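Local atomic coordinates of putative alpha-N-acetylgalactosaminidase (Bacillus halodurans C-125, PDB entry 3CC1), a protein that probably hydrolyses terminal alpha-linked N-acetylgalactosamine residues from glycoconjugates, as a putative alpha-N-acetylgalactosaminidase. Residues P13-V26 with Y45-Y57. Sequence-based numbering, arbitrary orientation.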
ATOM      1  N   PRO A  13      23.023  -6.586  21.876  1.00 26.95           N
ATOM      2  CA  PRO A  13      24.421  -6.171  21.698  1.00 25.86           C
ATOM      3  C   PRO A  13      24.567  -4.679  21.423  1.00 25.31           C
ATOM      4  O   PRO A  13      23.793  -4.086  20.670  1.00 24.60           O
ATOM      5  CB  PRO A  13      24.877  -7.000  20.475  1.00 26.87           C
ATOM      6  CG  PRO A  13      24.001  -8.209  20.492  1.00 26.36           C
ATOM      7  CD  PRO A  13      22.663  -7.712  20.984  1.00 26.76           C
HETATM    8  N   MSE A  14      25.563  -4.107  22.076  1.00 24.43           N
HETATM    9  CA  MSE A  14      26.019  -2.753  21.851  1.00 23.99           C
HETATM   10  C   MSE A  14      27.498  -2.770  21.480  1.00 23.72           C
HETATM   11  O   MSE A  14      28.340  -3.377  22.178  1.00 22.38           O
HETATM   12  CB  MSE A  14      25.827  -1.911  23.127  1.00 23.95           C
HETATM   13  CG  MSE A  14      24.360  -1.704  23.538  1.00 23.93           C
HETATM   14 SE   MSE A  14      24.199  -0.773  25.194  0.75 20.98          SE
HETATM   15  CE  MSE A  14      25.251   0.824  24.787  1.00 22.14           C
ATOM     16  N   GLY A  15      27.808  -2.100  20.379  1.00 22.27           N
ATOM     17  CA  GLY A  15      29.164  -2.080  19.894  1.00 22.21           C
ATOM     18  C   GLY A  15      29.371  -1.232  18.678  1.00 22.09           C
ATOM     19  O   GLY A  15      28.620  -0.310  18.424  1.00 22.46           O
ATOM     20  N   TRP A  16      30.468  -1.526  17.985  1.00 21.43           N
ATOM     21  CA  TRP A  16      30.911  -0.831  16.798  1.00 21.55           C
ATOM     22  C   TRP A  16      31.140  -1.899  15.732  1.00 21.05           C
ATOM     23  O   TRP A  16      31.619  -2.990  16.010  1.00 20.68           O
ATOM     24  CB  TRP A  16      32.211  -0.054  17.086  1.00 21.67           C
ATOM     25  CG  TRP A  16      32.961   0.492  15.881  1.00 21.39           C
ATOM     26  CD1 TRP A  16      32.771   1.699  15.277  1.00 21.15           C
ATOM     27  CD2 TRP A  16      34.028  -0.152  15.146  1.00 20.85           C
ATOM     28  NE1 TRP A  16      33.591   1.817  14.180  1.00 22.37           N
ATOM     29  CE2 TRP A  16      34.403   0.719  14.107  1.00 22.26           C
ATOM     30  CE3 TRP A  16      34.667  -1.398  15.243  1.00 21.69           C
ATOM     31  CZ2 TRP A  16      35.421   0.420  13.218  1.00 19.94           C
ATOM     32  CZ3 TRP A  16      35.710  -1.685  14.353  1.00 20.23           C
ATOM     33  CH2 TRP A  16      36.067  -0.783  13.367  1.00 20.63           C
ATOM     34  N   ASN A  17      30.766  -1.566  14.513  1.00 21.49           N
ATOM     35  CA  ASN A  17      30.971  -2.423  13.353  1.00 21.66           C
ATOM     36  C   ASN A  17      31.666  -1.618  12.232  1.00 21.70           C
ATOM     37  O   ASN A  17      31.329  -0.475  11.987  1.00 21.63           O
ATOM     38  CB  ASN A  17      29.615  -3.010  12.938  1.00 22.37           C
ATOM     39  CG  ASN A  17      29.676  -3.871  11.687  1.00 24.14           C
ATOM     40  OD1 ASN A  17      30.005  -3.390  10.607  1.00 28.39           O
ATOM     41  ND2 ASN A  17      29.353  -5.148  11.830  1.00 24.91           N
ATOM     42  N   SER A  18      32.647  -2.245  11.585  1.00 22.32           N
ATOM     43  CA  SER A  18      33.558  -1.603  10.626  1.00 21.80           C
ATOM     44  C   SER A  18      32.912  -1.243   9.279  1.00 22.67           C
ATOM     45  O   SER A  18      33.526  -0.527   8.505  1.00 22.06           O
ATOM     46  CB  SER A  18      34.754  -2.511  10.336  1.00 21.75           C
ATOM     47  OG  SER A  18      34.381  -3.698   9.669  1.00 23.21           O
ATOM     48  N   TRP A  19      31.691  -1.706   9.023  1.00 22.09           N
ATOM     49  CA  TRP A  19      31.114  -1.631   7.673  1.00 23.01           C
ATOM     50  C   TRP A  19      30.811  -0.221   7.155  1.00 22.72           C
ATOM     51  O   TRP A  19      31.191   0.122   6.036  1.00 23.51           O
ATOM     52  CB  TRP A  19      29.853  -2.496   7.539  1.00 23.11           C
ATOM     53  CG  TRP A  19      29.356  -2.478   6.138  1.00 22.71           C
ATOM     54  CD1 TRP A  19      28.335  -1.719   5.655  1.00 24.83           C
ATOM     55  CD2 TRP A  19      29.847  -3.235   5.016  1.00 22.78           C
ATOM     56  NE1 TRP A  19      28.170  -1.943   4.316  1.00 20.47           N
ATOM     57  CE2 TRP A  19      29.072  -2.867   3.895  1.00 24.17           C
ATOM     58  CE3 TRP A  19      30.857  -4.178   4.846  1.00 24.05           C
ATOM     59  CZ2 TRP A  19      29.296  -3.389   2.620  1.00 23.74           C
ATOM     60  CZ3 TRP A  19      31.072  -4.711   3.590  1.00 26.57           C
ATOM     61  CH2 TRP A  19      30.305  -4.312   2.491  1.00 26.06           C
ATOM     62  N   ASP A  20      30.121   0.591   7.945  1.00 22.67           N
ATOM     63  CA  ASP A  20      29.648   1.899   7.427  1.00 22.72           C
ATOM     64  C   ASP A  20      30.809   2.894   7.179  1.00 22.78           C
ATOM     65  O   ASP A  20      30.678   3.811   6.375  1.00 22.78           O
ATOM     66  CB  ASP A  20      28.619   2.553   8.350  1.00 23.42           C
ATOM     67  CG  ASP A  20      27.233   1.924   8.292  1.00 24.06           C
ATOM     68  OD1 ASP A  20      26.986   0.907   7.591  1.00 25.78           O
ATOM     69  OD2 ASP A  20      26.345   2.490   8.995  1.00 25.21           O
ATOM     70  N   CYS A  21      31.928   2.700   7.877  1.00 23.87           N
ATOM     71  CA  CYS A  21      33.116   3.559   7.732  1.00 24.02           C
ATOM     72  C   CYS A  21      34.124   2.981   6.752  1.00 22.91           C
ATOM     73  O   CYS A  21      34.644   3.718   5.929  1.00 21.40           O
ATOM     74  CB  CYS A  21      33.782   3.916   9.080  1.00 24.01           C
ATOM     75  SG  CYS A  21      33.871   2.552  10.313  1.00 26.58           S
ATOM     76  N   TYR A  22      34.373   1.669   6.807  1.00 22.29           N
ATOM     77  CA  TYR A  22      35.484   1.069   6.045  1.00 21.96           C
ATOM     78  C   TYR A  22      35.071  -0.064   5.102  1.00 22.03           C
ATOM     79  O   TYR A  22      35.906  -0.691   4.438  1.00 20.33           O
ATOM     80  CB  TYR A  22      36.613   0.577   6.991  1.00 22.40           C
ATOM     81  CG  TYR A  22      37.181   1.710   7.791  1.00 22.25           C
ATOM     82  CD1 TYR A  22      37.802   2.766   7.143  1.00 22.06           C
ATOM     83  CD2 TYR A  22      37.029   1.773   9.181  1.00 22.73           C
ATOM     84  CE1 TYR A  22      38.287   3.844   7.836  1.00 21.49           C
ATOM     85  CE2 TYR A  22      37.521   2.848   9.897  1.00 21.62           C
ATOM     86  CZ  TYR A  22      38.162   3.876   9.221  1.00 21.58           C
ATOM     87  OH  TYR A  22      38.633   4.978   9.900  1.00 22.23           O
ATOM     88  N   GLY A  23      33.778  -0.308   5.024  1.00 22.23           N
ATOM     89  CA  GLY A  23      33.269  -1.336   4.152  1.00 21.36           C
ATOM     90  C   GLY A  23      33.856  -2.685   4.469  1.00 21.98           C
ATOM     91  O   GLY A  23      33.864  -3.123   5.637  1.00 21.00           O
ATOM     92  N   ALA A  24      34.347  -3.347   3.411  1.00 22.42           N
ATOM     93  CA  ALA A  24      34.934  -4.689   3.509  1.00 23.32           C
ATOM     94  C   ALA A  24      36.443  -4.639   3.855  1.00 23.87           C
ATOM     95  O   ALA A  24      37.088  -5.670   3.976  1.00 26.06           O
ATOM     96  CB  ALA A  24      34.705  -5.480   2.176  1.00 22.57           C
ATOM     97  N   SER A  25      36.986  -3.443   4.058  1.00 23.91           N
ATOM     98  CA  SER A  25      38.445  -3.243   3.986  1.00 23.78           C
ATOM     99  C   SER A  25      39.120  -2.751   5.278  1.00 22.80           C
ATOM    100  O   SER A  25      40.275  -2.281   5.236  1.00 22.20           O
ATOM    101  CB  SER A  25      38.755  -2.228   2.862  1.00 24.47           C
ATOM    102  OG  SER A  25      38.514  -0.905   3.324  1.00 25.97           O
ATOM    103  N   VAL A  26      38.464  -2.886   6.428  1.00 21.78           N
ATOM    104  CA  VAL A  26      39.045  -2.355   7.682  1.00 21.61           C
ATOM    105  C   VAL A  26      40.422  -2.973   7.973  1.00 22.17           C
ATOM    106  O   VAL A  26      40.705  -4.178   7.693  1.00 22.26           O
ATOM    107  CB  VAL A  26      38.093  -2.535   8.925  1.00 21.13           C
ATOM    108  CG1 VAL A  26      38.059  -3.993   9.403  1.00 20.71           C
ATOM    109  CG2 VAL A  26      38.485  -1.608  10.050  1.00 21.36           C
ATOM    110  N   TYR A  45      29.184   2.711  29.672  1.00 26.40           N
ATOM    111  CA  TYR A  45      27.750   2.876  29.359  1.00 25.74           C
ATOM    112  C   TYR A  45      27.149   1.607  28.748  1.00 26.07           C
ATOM    113  O   TYR A  45      25.971   1.578  28.455  1.00 26.35           O
ATOM    114  CB  TYR A  45      27.521   4.029  28.392  1.00 25.22           C
ATOM    115  CG  TYR A  45      27.865   5.342  28.992  1.00 25.15           C
ATOM    116  CD1 TYR A  45      26.981   5.978  29.848  1.00 26.52           C
ATOM    117  CD2 TYR A  45      29.080   5.930  28.744  1.00 26.24           C
ATOM    118  CE1 TYR A  45      27.300   7.166  30.434  1.00 27.13           C
ATOM    119  CE2 TYR A  45      29.406   7.107  29.312  1.00 24.30           C
ATOM    120  CZ  TYR A  45      28.520   7.712  30.164  1.00 27.57           C
ATOM    121  OH  TYR A  45      28.876   8.900  30.714  1.00 29.49           O
ATOM    122  N   GLY A  46      27.975   0.593  28.515  1.00 25.88           N
ATOM    123  CA  GLY A  46      27.505  -0.723  28.053  1.00 25.89           C
ATOM    124  C   GLY A  46      27.940  -1.146  26.658  1.00 26.53           C
ATOM    125  O   GLY A  46      27.607  -2.264  26.197  1.00 27.76           O
ATOM    126  N   TRP A  47      28.661  -0.252  25.985  1.00 25.11           N
ATOM    127  CA  TRP A  47      29.237  -0.531  24.669  1.00 24.70           C
ATOM    128  C   TRP A  47      30.396  -1.498  24.821  1.00 25.11           C
ATOM    129  O   TRP A  47      31.347  -1.235  25.548  1.00 24.58           O
ATOM    130  CB  TRP A  47      29.741   0.757  23.986  1.00 24.15           C
ATOM    131  CG  TRP A  47      28.665   1.769  23.771  1.00 24.06           C
ATOM    132  CD1 TRP A  47      28.287   2.754  24.637  1.00 24.43           C
ATOM    133  CD2 TRP A  47      27.817   1.900  22.626  1.00 24.38           C
ATOM    134  NE1 TRP A  47      27.243   3.476  24.118  1.00 23.60           N
ATOM    135  CE2 TRP A  47      26.917   2.969  22.894  1.00 22.96           C
ATOM    136  CE3 TRP A  47      27.701   1.209  21.418  1.00 24.42           C
ATOM    137  CZ2 TRP A  47      25.961   3.383  21.988  1.00 23.46           C
ATOM    138  CZ3 TRP A  47      26.717   1.609  20.516  1.00 25.20           C
ATOM    139  CH2 TRP A  47      25.866   2.693  20.807  1.00 26.25           C
ATOM    140  N   GLU A  48      30.327  -2.617  24.105  1.00 25.55           N
ATOM    141  CA  GLU A  48      31.261  -3.683  24.362  1.00 26.14           C
ATOM    142  C   GLU A  48      31.848  -4.446  23.183  1.00 24.59           C
ATOM    143  O   GLU A  48      32.934  -4.989  23.299  1.00 23.11           O
ATOM    144  CB  GLU A  48      30.672  -4.612  25.408  1.00 27.83           C
ATOM    145  CG  GLU A  48      29.644  -5.499  24.975  1.00 34.34           C
ATOM    146  CD  GLU A  48      29.445  -6.617  26.000  1.00 42.89           C
ATOM    147  OE1 GLU A  48      30.449  -6.937  26.677  1.00 49.24           O
ATOM    148  OE2 GLU A  48      28.308  -7.175  26.133  1.00 47.31           O
ATOM    149  N   TYR A  49      31.132  -4.501  22.070  1.00 21.61           N
ATOM    150  CA  TYR A  49      31.548  -5.318  20.951  1.00 21.96           C
ATOM    151  C   TYR A  49      32.301  -4.493  19.907  1.00 21.58           C
ATOM    152  O   TYR A  49      31.923  -3.372  19.587  1.00 21.97           O
ATOM    153  CB  TYR A  49      30.349  -5.976  20.291  1.00 21.29           C
ATOM    154  CG  TYR A  49      29.768  -7.098  21.075  1.00 22.20           C
ATOM    155  CD1 TYR A  49      30.378  -8.345  21.075  1.00 22.59           C
ATOM    156  CD2 TYR A  49      28.649  -6.905  21.882  1.00 24.92           C
ATOM    157  CE1 TYR A  49      29.876  -9.385  21.843  1.00 24.13           C
ATOM    158  CE2 TYR A  49      28.129  -7.935  22.633  1.00 26.18           C
ATOM    159  CZ  TYR A  49      28.741  -9.172  22.608  1.00 26.43           C
ATOM    160  OH  TYR A  49      28.230 -10.221  23.338  1.00 26.95           O
ATOM    161  N   ILE A  50      33.382  -5.077  19.409  1.00 22.29           N
ATOM    162  CA  ILE A  50      34.189  -4.525  18.309  1.00 21.52           C
ATOM    163  C   ILE A  50      34.101  -5.572  17.199  1.00 21.72           C
ATOM    164  O   ILE A  50      34.590  -6.710  17.354  1.00 21.15           O
ATOM    165  CB  ILE A  50      35.645  -4.249  18.765  1.00 20.65           C
ATOM    166  CG1 ILE A  50      35.678  -3.112  19.835  1.00 22.42           C
ATOM    167  CG2 ILE A  50      36.585  -3.960  17.552  1.00 20.50           C
ATOM    168  CD1 ILE A  50      35.359  -1.698  19.276  1.00 20.26           C
ATOM    169  N   VAL A  51      33.432  -5.209  16.106  1.00 20.90           N
ATOM    170  CA  VAL A  51      33.023  -6.215  15.101  1.00 21.62           C
ATOM    171  C   VAL A  51      33.565  -5.892  13.731  1.00 21.84           C
ATOM    172  O   VAL A  51      33.355  -4.792  13.212  1.00 22.28           O
ATOM    173  CB  VAL A  51      31.471  -6.366  15.005  1.00 21.47           C
ATOM    174  CG1 VAL A  51      31.062  -7.506  14.014  1.00 18.81           C
ATOM    175  CG2 VAL A  51      30.844  -6.597  16.408  1.00 21.62           C
ATOM    176  N   VAL A  52      34.251  -6.886  13.161  1.00 22.08           N
ATOM    177  CA  VAL A  52      34.832  -6.781  11.843  1.00 21.84           C
ATOM    178  C   VAL A  52      33.830  -7.389  10.877  1.00 21.79           C
ATOM    179  O   VAL A  52      33.418  -8.534  10.999  1.00 21.69           O
ATOM    180  CB  VAL A  52      36.228  -7.482  11.749  1.00 21.09           C
ATOM    181  CG1 VAL A  52      36.694  -7.573  10.284  1.00 21.84           C
ATOM    182  CG2 VAL A  52      37.279  -6.776  12.612  1.00 23.64           C
ATOM    183  N   ASP A  53      33.380  -6.587   9.938  1.00 22.85           N
ATOM    184  CA  ASP A  53      32.411  -7.075   8.972  1.00 23.19           C
ATOM    185  C   ASP A  53      33.073  -7.978   7.886  1.00 22.87           C
ATOM    186  O   ASP A  53      34.268  -8.341   7.952  1.00 21.73           O
ATOM    187  CB  ASP A  53      31.554  -5.912   8.401  1.00 23.63           C
ATOM    188  CG  ASP A  53      30.076  -6.327   8.175  1.00 25.41           C
ATOM    189  OD1 ASP A  53      29.795  -7.097   7.251  1.00 26.85           O
ATOM    190  OD2 ASP A  53      29.212  -5.959   8.975  1.00 26.58           O
ATOM    191  N   ILE A  54      32.264  -8.344   6.904  1.00 22.31           N
ATOM    192  CA  ILE A  54      32.611  -9.359   5.954  1.00 22.08           C
ATOM    193  C   ILE A  54      33.849  -9.005   5.109  1.00 22.28           C
ATOM    194  O   ILE A  54      34.243  -7.840   4.987  1.00 22.09           O
ATOM    195  CB  ILE A  54      31.441  -9.696   5.001  1.00 21.94           C
ATOM    196  CG1 ILE A  54      31.004  -8.471   4.179  1.00 22.58           C
ATOM    197  CG2 ILE A  54      30.282 -10.324   5.742  1.00 20.90           C
ATOM    198  CD1 ILE A  54      30.212  -8.807   2.898  1.00 21.70           C
ATOM    199  N   GLN A  55      34.435 -10.051   4.570  1.00 23.01           N
ATOM    200  CA  GLN A  55      35.512  -9.972   3.577  1.00 23.58           C
ATOM    201  C   GLN A  55      36.843  -9.589   4.211  1.00 22.73           C
ATOM    202  O   GLN A  55      37.736  -9.059   3.566  1.00 21.98           O
ATOM    203  CB  GLN A  55      35.102  -9.078   2.382  1.00 23.53           C
ATOM    204  CG  GLN A  55      33.994  -9.764   1.566  1.00 27.59           C
ATOM    205  CD  GLN A  55      33.442  -8.937   0.413  1.00 32.75           C
ATOM    206  OE1 GLN A  55      33.403  -9.419  -0.712  1.00 40.27           O
ATOM    207  NE2 GLN A  55      32.934  -7.744   0.702  1.00 32.76           N
ATOM    208  N   TRP A  56      36.944  -9.896   5.495  1.00 21.48           N
ATOM    209  CA  TRP A  56      38.180  -9.783   6.229  1.00 21.26           C
ATOM    210  C   TRP A  56      39.262 -10.748   5.727  1.00 21.26           C
ATOM    211  O   TRP A  56      40.414 -10.602   6.121  1.00 21.02           O
ATOM    212  CB  TRP A  56      37.932  -9.978   7.749  1.00 20.72           C
ATOM    213  CG  TRP A  56      37.058 -11.157   8.105  1.00 19.25           C
ATOM    214  CD1 TRP A  56      35.734 -11.112   8.367  1.00 18.66           C
ATOM    215  CD2 TRP A  56      37.448 -12.536   8.246  1.00 18.56           C
ATOM    216  NE1 TRP A  56      35.251 -12.375   8.621  1.00 21.12           N
ATOM    217  CE2 TRP A  56      36.287 -13.265   8.574  1.00 19.95           C
ATOM    218  CE3 TRP A  56      38.655 -13.225   8.119  1.00 17.86           C
ATOM    219  CZ2 TRP A  56      36.304 -14.624   8.777  1.00 19.75           C
ATOM    220  CZ3 TRP A  56      38.671 -14.567   8.327  1.00 17.33           C
ATOM    221  CH2 TRP A  56      37.503 -15.266   8.649  1.00 17.53           C
ATOM    222  N   TYR A  57      38.879 -11.634   4.777  1.00 21.31           N
ATOM    223  CA  TYR A  57      39.707 -12.724   4.236  1.00 20.33           C
ATOM    224  C   TYR A  57      40.098 -12.468   2.775  1.00 21.33           C
ATOM    225  O   TYR A  57      40.691 -13.317   2.129  1.00 21.13           O
ATOM    226  CB  TYR A  57      38.944 -14.072   4.359  1.00 20.77           C
ATOM    227  CG  TYR A  57      37.497 -13.919   3.957  1.00 21.73           C
ATOM    228  CD1 TYR A  57      37.149 -13.821   2.599  1.00 22.21           C
ATOM    229  CD2 TYR A  57      36.493 -13.784   4.912  1.00 20.46           C
ATOM    230  CE1 TYR A  57      35.828 -13.621   2.222  1.00 22.69           C
ATOM    231  CE2 TYR A  57      35.183 -13.597   4.540  1.00 20.86           C
ATOM    232  CZ  TYR A  57      34.863 -13.498   3.189  1.00 21.58           C
ATOM    233  OH  TYR A  57      33.554 -13.326   2.787  1.00 25.55           O
TER
HETATM  234  O   HOH W   1      26.007  -5.626  24.641  1.00 35.93           O
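Trp16 and Tyr49 pair across two parallel strands of a beta-alpha-beta unit in the TIM barrel: Trp16 N donates to Tyr49 O (2.8 Å) and Trp16 O accepts from Val51 N (2.9 Å), while helix 28-41 provides the crossover between strands 14-17 and 49-52. Packing is tight along this seam. Gly15 lies against Tyr49 O, where a side-chain carbon would clash, and the Trp16 ring meets CG2 of Ile50; Trp16 NE1 is hydrogen-bonded to Gly319 O elsewhere in the chain.

At the C-terminal ends of the strands, where TIM barrels carry their active sites, Asn17 holds its amide CG anti to the backbone N (chi1 177°). Its ND2 donates to Asp53 OD2 (3.0 Å) on the anti side of the carboxylate, whose plane is turned 64° from the amide, and its OD1 caps Trp19 N (2.9 Å). Bonds at both amide ends fix its rotation; a leucine here would probably leave Trp19 N without its cap and Asp53 OD2 without this donor. Asp53 is held further by a nearly straight bond from its N to Ser18 OG (3.1 Å, 177°), and its side chain lies near a bound imidazole, probably from the crystallisation liquor, which may mark a pocket.

Toward the ends of the contact partly exposed residues appear: Ala24, whose CB abuts Gln55 NE2 (3.2 Å), at one, Glu48 at the other. Beside Glu48 packing is again tight and buried, the CE methyl of Met14, a selenomethionine, sitting over one face of the Trp47 indole, 3.3 Å from CE2, while Met14 N donates to a water that also lies near Glu48 OE2.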